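Local coordinates for protein Ves (Pseudomonas fluorescens, PDB 5V00) that is a bicupin (HutD) involved in histidine utilization, though its precise molecular function is unknown, at residues R114-I119 against L129-G134; D152-K155 against K160-H163. One frame throughout, in Å; residues are numbered along the deposited sequence.

Contact 1: R114-I119 against L129-G134. With FMT (formic acid), chain I.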
# COMPACT_ATOMS: atom_id res chain seq x y z
N ARG B 114 16.07 11.10 9.03
CA ARG B 114 15.19 10.15 8.30
C ARG B 114 15.87 9.75 6.97
O ARG B 114 16.41 10.65 6.31
CB ARG B 114 13.84 10.77 8.06
CG ARG B 114 13.11 11.25 9.33
CD ARG B 114 11.67 11.69 9.05
NE ARG B 114 10.84 10.50 8.95
CZ ARG B 114 9.63 10.43 8.35
NH1 ARG B 114 9.14 11.43 7.72
NH2 ARG B 114 8.96 9.28 8.35
N ASP B 115 15.84 8.48 6.63
CA ASP B 115 16.45 7.92 5.42
C ASP B 115 15.37 7.29 4.50
O ASP B 115 14.46 6.60 5.03
CB ASP B 115 17.37 6.84 5.70
CG ASP B 115 18.77 7.34 6.24
OD1 ASP B 115 18.93 8.54 6.23
OD2 ASP B 115 19.55 6.45 6.71
N PHE B 116 15.48 7.53 3.19
CA PHE B 116 14.67 6.78 2.19
C PHE B 116 15.41 5.55 1.82
O PHE B 116 16.58 5.61 1.39
CB PHE B 116 14.40 7.69 0.98
CG PHE B 116 13.68 7.03 -0.12
CD1 PHE B 116 12.38 6.59 0.05
CD2 PHE B 116 14.29 6.88 -1.33
CE1 PHE B 116 11.72 6.01 -1.03
CE2 PHE B 116 13.63 6.26 -2.42
CZ PHE B 116 12.29 5.89 -2.27
N ASN B 117 14.82 4.36 2.08
CA ASN B 117 15.46 3.08 1.93
C ASN B 117 14.91 2.21 0.80
O ASN B 117 13.70 1.91 0.82
CB ASN B 117 15.26 2.26 3.21
CG ASN B 117 16.17 2.71 4.41
OD1 ASN B 117 16.96 3.66 4.33
ND2 ASN B 117 16.05 1.99 5.54
N LEU B 118 15.77 1.82 -0.13
CA LEU B 118 15.49 0.73 -1.06
C LEU B 118 16.27 -0.47 -0.65
O LEU B 118 17.52 -0.39 -0.44
CB LEU B 118 15.86 1.11 -2.48
CG LEU B 118 15.89 0.07 -3.51
CD1 LEU B 118 14.49 -0.48 -3.71
CD2 LEU B 118 16.44 0.58 -4.81
N ILE B 119 15.64 -1.63 -0.60
CA ILE B 119 16.38 -2.88 -0.53
C ILE B 119 15.81 -3.87 -1.52
O ILE B 119 14.56 -3.94 -1.70
CB ILE B 119 16.35 -3.42 0.89
CG1 ILE B 119 17.13 -4.73 1.02
CG2 ILE B 119 14.92 -3.65 1.39
CD1 ILE B 119 17.34 -5.13 2.47
N LEU B 129 18.06 3.30 -9.71
CA LEU B 129 17.64 4.37 -8.84
C LEU B 129 18.33 5.67 -9.25
O LEU B 129 19.52 5.65 -9.53
CB LEU B 129 18.06 4.03 -7.35
CG LEU B 129 17.76 5.09 -6.29
CD1 LEU B 129 17.37 4.47 -4.94
CD2 LEU B 129 18.83 6.09 -6.13
N GLN B 130 17.60 6.78 -9.28
CA GLN B 130 18.19 8.08 -9.59
C GLN B 130 17.39 9.22 -8.96
O GLN B 130 16.19 9.34 -9.16
CB GLN B 130 18.20 8.22 -11.10
CG GLN B 130 18.80 9.55 -11.56
CD GLN B 130 18.86 9.69 -13.06
OE1 GLN B 130 18.32 8.91 -13.81
NE2 GLN B 130 19.51 10.78 -13.51
N TRP B 131 18.06 10.08 -8.22
CA TRP B 131 17.47 11.34 -7.74
C TRP B 131 17.55 12.39 -8.85
O TRP B 131 18.61 12.52 -9.53
CB TRP B 131 18.21 11.82 -6.50
CG TRP B 131 17.93 11.01 -5.30
CD1 TRP B 131 18.63 9.96 -4.82
CD2 TRP B 131 16.86 11.22 -4.39
NE1 TRP B 131 18.06 9.48 -3.68
CE2 TRP B 131 16.96 10.24 -3.40
CE3 TRP B 131 15.77 12.09 -4.39
CZ2 TRP B 131 16.03 10.11 -2.34
CZ3 TRP B 131 14.87 12.02 -3.30
CH2 TRP B 131 14.98 10.98 -2.33
N VAL B 132 16.43 13.09 -9.06
CA VAL B 132 16.29 14.05 -10.17
C VAL B 132 15.63 15.33 -9.72
O VAL B 132 15.08 15.40 -8.58
CB VAL B 132 15.56 13.46 -11.40
CG1 VAL B 132 16.24 12.23 -11.96
CG2 VAL B 132 14.11 13.23 -11.06
N ASP B 133 15.66 16.37 -10.58
CA ASP B 133 14.96 17.59 -10.27
C ASP B 133 14.57 18.23 -11.56
O ASP B 133 15.01 17.81 -12.64
CB ASP B 133 15.82 18.50 -9.42
CG ASP B 133 15.05 19.62 -8.71
OD1 ASP B 133 13.80 19.75 -8.73
OD2 ASP B 133 15.81 20.38 -8.04
N GLY B 134 13.72 19.22 -11.50
CA GLY B 134 13.32 19.93 -12.71
C GLY B 134 12.39 19.10 -13.57
O GLY B 134 11.70 18.20 -13.11
C FMT I . 18.59 1.10 8.78
O1 FMT I . 18.26 1.75 7.75
O2 FMT I . 18.79 -0.24 8.70
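At the interface between the two halves of this bicupin, Phe116 and Leu118 of strand 113-120 meet Trp131 and Leu129 of strand 125-132 through side chains alone. Two separate touches make the contact. In the first, Phe116 CD2 comes within 3.8 Å of Trp131 CZ2, the benzo part of the indole; the six-membered rings have their centroids 5.9 Å apart and their planes at 77°, an oblique aromatic pair. Phe116 carries its CG anti to the backbone N (chi1 176°), which sends the ring across to the other sheet, where it also stacks on Phe148. The indole is fixed by its polar end as well, since Trp131 NE1 donates a hydrogen bond to Thr71 OG1 of strand 67-74. The two strands belong to different antiparallel sheets, probably those of the N- and C-terminal cupin units, so the side chains pack across the interface of the bicupin, with Phe116 and Trp131 CA atoms 11.3 Å apart. In the second touch, methyl meets methyl: Leu118 CD2 lies 4.0 Å from Leu129 CD1 as the two leucines run past each other in opposite directions. On the far side of strand 113-120, Asn117 points away from this interface, and its ND2 donates a 3.1 Å hydrogen bond to O1 of a formic acid molecule, probably from the crystallisation liquor, which Arg68 also binds.

Contact 2: D152-K155 against K160-H163; sequences DEVK and KLGH
Lys160 NZ is gripped by two waters, at 2.6 Å and 2.9 Å, each accepting from the ammonium and donating in turn to Glu153 OE2 (the nearer water) or Glu153 OE1. The carboxylate and the ammonium are therefore joined mainly through solvent, for the direct salt bridge from Glu153 OE2 to Lys160 NZ is long at 3.8 Å. The long, straight lysine chain passes obliquely across the carboxylate, so that Glu153 OE2 also lies 3.4 Å from Lys160 CD. Beneath this exposed pair, Val154 and Leu161 exchange two nearly straight backbone hydrogen bonds, Val154 N to Leu161 O and Leu161 N to Val154 O, each 2.8 Å; their buried side chains share one face of the sheet, whereas Lys155 and Lys160 share the other. At the far end, Asp152 OD1 meets the edge of the His163 ring between CD2 and NE2, 3.0 Å from His163 NE2, with carboxylate and ring planes 73° apart. Between these ends, Gly162 CA makes a CH···O contact to Asp152 O. Val154 with Leu161 as a hydrogen-bonded pair and Lys155 with Lys160 as a non-hydrogen-bonded pair form the regular alternation of an antiparallel beta-hairpin.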
# COMPACT_ATOMS: atom_id res chain seq x y z
N ASP B 152 7.14 19.86 -2.26
CA ASP B 152 5.71 20.09 -2.03
C ASP B 152 4.81 19.61 -3.15
O ASP B 152 3.64 19.26 -2.94
CB ASP B 152 5.44 21.57 -1.81
CG ASP B 152 5.92 22.07 -0.47
OD1 ASP B 152 6.18 21.32 0.46
OD2 ASP B 152 6.02 23.29 -0.35
N GLU B 153 5.31 19.64 -4.39
CA GLU B 153 4.54 19.19 -5.52
C GLU B 153 5.45 18.56 -6.61
O GLU B 153 6.21 19.25 -7.28
CB GLU B 153 3.74 20.32 -6.14
CG GLU B 153 2.79 19.86 -7.19
CD GLU B 153 1.88 20.95 -7.74
OE1 GLU B 153 2.23 21.52 -8.77
OE2 GLU B 153 0.86 21.21 -7.12
N VAL B 154 5.39 17.25 -6.74
CA VAL B 154 6.00 16.57 -7.90
C VAL B 154 4.82 16.11 -8.78
O VAL B 154 3.83 15.45 -8.32
CB VAL B 154 6.80 15.38 -7.41
CG1 VAL B 154 7.18 14.50 -8.59
CG2 VAL B 154 8.02 15.89 -6.63
N LYS B 155 4.86 16.51 -10.04
CA LYS B 155 3.84 16.14 -11.02
C LYS B 155 4.28 14.98 -11.86
O LYS B 155 5.37 15.02 -12.43
CB LYS B 155 3.57 17.33 -11.96
CG LYS B 155 3.02 18.58 -11.24
CD LYS B 155 2.88 19.75 -12.21
CE LYS B 155 1.51 19.89 -12.77
NZ LYS B 155 1.54 20.62 -14.09
N LYS B 160 -0.31 14.57 -8.38
CA LYS B 160 0.48 15.50 -7.67
C LYS B 160 0.89 14.91 -6.33
O LYS B 160 0.05 14.60 -5.45
CB LYS B 160 -0.30 16.80 -7.44
CG LYS B 160 -0.59 17.54 -8.73
CD LYS B 160 -1.28 18.87 -8.41
CE LYS B 160 -1.45 19.66 -9.71
NZ LYS B 160 -2.13 20.96 -9.47
N LEU B 161 2.19 14.76 -6.13
CA LEU B 161 2.74 14.17 -4.96
C LEU B 161 3.35 15.22 -4.06
O LEU B 161 4.21 16.02 -4.47
CB LEU B 161 3.85 13.22 -5.36
CG LEU B 161 3.58 12.20 -6.44
CD1 LEU B 161 4.83 11.36 -6.63
CD2 LEU B 161 2.46 11.30 -5.91
N GLY B 162 2.93 15.23 -2.79
CA GLY B 162 3.55 16.03 -1.80
C GLY B 162 4.70 15.35 -1.14
O GLY B 162 5.16 14.27 -1.61
N HIS B 163 5.26 15.96 -0.06
CA HIS B 163 6.46 15.43 0.58
C HIS B 163 6.30 14.00 1.03
O HIS B 163 5.38 13.69 1.81
CB HIS B 163 6.93 16.26 1.82
CG HIS B 163 7.72 17.45 1.48
ND1 HIS B 163 9.10 17.43 1.43
CD2 HIS B 163 7.35 18.71 1.13
CE1 HIS B 163 9.54 18.64 1.10
NE2 HIS B 163 8.50 19.42 0.87
O HOH W 1 -1.11 22.70 -7.90
O HOH W 2 0.09 22.70 -10.16

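After building most of the probable N-terminal half, the chain runs along strand 113-120 and continues into strand 125-132, so that contact 1 closes a loop with nine residues between its segments and ties the two cupin halves together. After strands 135-140 and 144-149 it reaches contact 2, where four residues, two of them still in the strands, separate the segments of a tight hairpin. This second closure is local to the edge of a sheet in the second half, with strand 159-161 outermost. The two loops follow in series, neither enclosing nor crossing the other. The centres of contact 1 and contact 2 are about 14 Å apart, and the nearest atoms of contact 1 and contact 2 about 7 Å.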